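Long-range contact in hypothetical protein, IPT/TIG domain protein (Bacteroides ovatus, PDB 4HW6), which is of unknown function but probably acts as an auxiliary nutrient-binding protein, perhaps for carbohydrate, pairing an IPT/TIG domain with a six-bladed beta-propeller: residues V111-G116 with R425-A430. Residues are numbered along the deposited sequence; the frame is centred on the assembly and turned at random.
Sequences VTTFLG and RVRKIA
Thr112 and Lys428 form a hydrogen-bonded antiparallel pair, Thr112 N giving a nearly straight 2.8 Å bond to Lys428 O, in the seam that closes the beta-propeller: strand 109-115 enters the blade otherwise built from strands near the C-terminus. A classic beta bulge follows, where Phe114 N (2.9 Å) and Leu115 N (3.2 Å) both donate to Val426 O. Beside it the Phe114 ring, CG anti to the backbone N (chi1 176°), meets Val426 CG1 at its edge, CD2 to CG1 3.9 Å, while Leu115 CG lies over one face; Tyr417 and Phe132 add aromatic contacts. On the other side of the sheet, Arg427 bends at chi2 and chi3 (-72° and -73°) and turns a guanidinium face to Val111 CG1, 3.4 Å from NH2. Salt bridges to Asp420 and Asp392 hold that group; Asp392 and Tyr390 also bond Thr113 OG1. A leucine in place of Arg427 would probably leave both aspartates without their cationic mate and Val111 CG1 without its flat cover. Beyond the bulge, Arg425 stretches out to Asn122 and Tyr390, and a water bonded to Arg425 NE at 2.9 Å donates to Gly116 O at 2.7 Å.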
ATOM      1  N   VAL A 111      -6.855  -5.765  -8.073  1.00 17.12           N
ATOM      2  CA  VAL A 111      -5.461  -5.559  -8.392  1.00 17.00           C
ATOM      3  C   VAL A 111      -5.395  -4.971  -9.801  1.00 17.61           C
ATOM      4  O   VAL A 111      -6.078  -5.456 -10.724  1.00 18.88           O
ATOM      5  CB  VAL A 111      -4.625  -6.848  -8.324  1.00 16.07           C
ATOM      6  CG1 VAL A 111      -3.162  -6.499  -8.604  1.00 14.77           C
ATOM      7  CG2 VAL A 111      -4.765  -7.572  -6.976  1.00 15.80           C
ATOM      8  N   THR A 112      -4.602  -3.908  -9.968  1.00 16.64           N
ATOM      9  CA  THR A 112      -4.340  -3.322 -11.273  1.00 18.07           C
ATOM     10  C   THR A 112      -2.810  -3.175 -11.455  1.00 17.40           C
ATOM     11  O   THR A 112      -2.042  -3.414 -10.518  1.00 16.23           O
ATOM     12  CB  THR A 112      -5.010  -1.952 -11.466  1.00 20.41           C
ATOM     13  OG1 THR A 112      -4.677  -1.072 -10.382  1.00 20.66           O
ATOM     14  CG2 THR A 112      -6.509  -2.095 -11.582  1.00 20.74           C
ATOM     15  N   THR A 113      -2.382  -2.791 -12.653  1.00 18.20           N
ATOM     16  CA  THR A 113      -0.966  -2.518 -12.907  1.00 18.85           C
ATOM     17  C   THR A 113      -0.736  -1.012 -12.965  1.00 18.89           C
ATOM     18  O   THR A 113      -1.358  -0.328 -13.763  1.00 19.66           O
ATOM     19  CB  THR A 113      -0.491  -3.218 -14.196  1.00 21.63           C
ATOM     20  OG1 THR A 113      -0.702  -4.635 -14.038  1.00 21.23           O
ATOM     21  CG2 THR A 113       0.992  -2.920 -14.462  1.00 20.67           C
ATOM     22  N   PHE A 114       0.146  -0.518 -12.092  1.00 17.35           N
ATOM     23  CA  PHE A 114       0.428   0.898 -11.937  1.00 18.26           C
ATOM     24  C   PHE A 114       1.637   1.351 -12.771  1.00 18.09           C
ATOM     25  O   PHE A 114       1.539   2.314 -13.541  1.00 19.34           O
ATOM     26  CB  PHE A 114       0.630   1.197 -10.446  1.00 19.51           C
ATOM     27  CG  PHE A 114       1.019   2.621 -10.135  1.00 20.71           C
ATOM     28  CD1 PHE A 114       0.351   3.686 -10.709  1.00 29.29           C
ATOM     29  CD2 PHE A 114       2.040   2.880  -9.236  1.00 22.08           C
ATOM     30  CE1 PHE A 114       0.728   4.998 -10.423  1.00 32.06           C
ATOM     31  CE2 PHE A 114       2.408   4.179  -8.939  1.00 23.65           C
ATOM     32  CZ  PHE A 114       1.759   5.228  -9.537  1.00 23.84           C
ATOM     33  N   LEU A 115       2.760   0.650 -12.640  1.00 16.93           N
ATOM     34  CA  LEU A 115       3.964   1.010 -13.391  1.00 16.39           C
ATOM     35  C   LEU A 115       4.690  -0.212 -13.918  1.00 16.02           C
ATOM     36  O   LEU A 115       4.726  -1.270 -13.261  1.00 15.26           O
ATOM     37  CB  LEU A 115       4.934   1.797 -12.513  1.00 16.59           C
ATOM     38  CG  LEU A 115       4.487   3.151 -11.975  1.00 17.03           C
ATOM     39  CD1 LEU A 115       5.362   3.555 -10.799  1.00 17.77           C
ATOM     40  CD2 LEU A 115       4.514   4.210 -13.080  1.00 17.20           C
ATOM     41  N   GLY A 116       5.298  -0.027 -15.092  1.00 15.64           N
ATOM     42  CA  GLY A 116       6.124  -1.043 -15.729  1.00 15.66           C
ATOM     43  C   GLY A 116       5.439  -1.656 -16.922  1.00 16.75           C
ATOM     44  O   GLY A 116       4.252  -2.022 -16.840  1.00 17.70           O
ATOM     45  N   ARG A 425       6.826  -5.309 -12.301  1.00 14.16           N
ATOM     46  CA  ARG A 425       5.851  -4.242 -12.266  1.00 14.58           C
ATOM     47  C   ARG A 425       5.505  -3.861 -10.842  1.00 13.96           C
ATOM     48  O   ARG A 425       5.542  -4.713  -9.935  1.00 13.56           O
ATOM     49  CB  ARG A 425       4.567  -4.695 -12.965  1.00 15.39           C
ATOM     50  CG  ARG A 425       4.659  -4.858 -14.478  1.00 17.22           C
ATOM     51  CD  ARG A 425       3.509  -5.746 -14.890  1.00 18.87           C
ATOM     52  NE  ARG A 425       3.356  -5.969 -16.314  1.00 20.77           N
ATOM     53  CZ  ARG A 425       3.657  -7.097 -16.964  1.00 19.25           C
ATOM     54  NH1 ARG A 425       4.263  -8.145 -16.375  1.00 18.07           N
ATOM     55  NH2 ARG A 425       3.367  -7.151 -18.270  1.00 22.21           N
ATOM     56  N   VAL A 426       5.107  -2.599 -10.676  1.00 14.28           N
ATOM     57  CA  VAL A 426       4.381  -2.161  -9.487  1.00 14.49           C
ATOM     58  C   VAL A 426       2.888  -2.361  -9.734  1.00 14.66           C
ATOM     59  O   VAL A 426       2.303  -1.786 -10.663  1.00 16.91           O
ATOM     60  CB  VAL A 426       4.647  -0.682  -9.140  1.00 15.95           C
ATOM     61  CG1 VAL A 426       3.889  -0.299  -7.877  1.00 15.35           C
ATOM     62  CG2 VAL A 426       6.136  -0.421  -8.967  1.00 16.13           C
ATOM     63  N   ARG A 427       2.276  -3.175  -8.893  1.00 14.29           N
ATOM     64  CA  ARG A 427       0.850  -3.442  -8.941  1.00 14.52           C
ATOM     65  C   ARG A 427       0.169  -2.522  -7.915  1.00 16.31           C
ATOM     66  O   ARG A 427       0.807  -2.031  -6.974  1.00 17.54           O
ATOM     67  CB  ARG A 427       0.557  -4.901  -8.609  1.00 14.84           C
ATOM     68  CG  ARG A 427       1.347  -5.941  -9.396  1.00 15.04           C
ATOM     69  CD  ARG A 427       0.923  -6.049 -10.843  1.00 15.86           C
ATOM     70  NE  ARG A 427      -0.365  -6.714 -11.043  1.00 15.22           N
ATOM     71  CZ  ARG A 427      -0.616  -8.015 -10.877  1.00 16.68           C
ATOM     72  NH1 ARG A 427       0.318  -8.872 -10.556  1.00 15.89           N
ATOM     73  NH2 ARG A 427      -1.828  -8.473 -11.095  1.00 17.15           N
ATOM     74  N   LYS A 428      -1.106  -2.254  -8.140  1.00 15.80           N
ATOM     75  CA  LYS A 428      -1.909  -1.447  -7.221  1.00 16.45           C
ATOM     76  C   LYS A 428      -3.100  -2.253  -6.717  1.00 17.64           C
ATOM     77  O   LYS A 428      -3.712  -3.006  -7.473  1.00 16.15           O
ATOM     78  CB  LYS A 428      -2.361  -0.187  -7.929  1.00 18.90           C
ATOM     79  CG  LYS A 428      -3.243   0.767  -7.134  1.00 20.45           C
ATOM     80  CD  LYS A 428      -3.449   2.015  -8.001  1.00 25.32           C
ATOM     81  CE  LYS A 428      -4.594   2.879  -7.562  1.00 29.88           C
ATOM     82  NZ  LYS A 428      -4.728   4.031  -8.521  1.00 31.45           N
ATOM     83  N   ILE A 429      -3.403  -2.118  -5.426  1.00 16.13           N
ATOM     84  CA  ILE A 429      -4.647  -2.674  -4.874  1.00 16.54           C
ATOM     85  C   ILE A 429      -5.486  -1.497  -4.391  1.00 17.09           C
ATOM     86  O   ILE A 429      -5.054  -0.735  -3.528  1.00 17.89           O
ATOM     87  CB  ILE A 429      -4.412  -3.678  -3.716  1.00 16.94           C
ATOM     88  CG1 ILE A 429      -3.491  -4.830  -4.150  1.00 17.31           C
ATOM     89  CG2 ILE A 429      -5.764  -4.213  -3.224  1.00 19.22           C
ATOM     90  CD1 ILE A 429      -3.162  -5.820  -3.039  1.00 18.22           C
ATOM     91  N   ALA A 430      -6.678  -1.343  -4.951  1.00 16.48           N
ATOM     92  CA  ALA A 430      -7.540  -0.206  -4.671  1.00 17.98           C
ATOM     93  C   ALA A 430      -8.954  -0.572  -5.101  1.00 19.11           C
ATOM     94  O   ALA A 430      -9.160  -1.591  -5.783  1.00 17.95           O
ATOM     95  CB  ALA A 430      -7.083   1.034  -5.470  1.00 17.94           C
TER
HETATM   96  O   HOH W   1      -6.270  -1.241  -8.276  1.00 18.97           O
HETATM   97  O   HOH W   2       2.443  -3.743 -17.955  1.00 23.57           O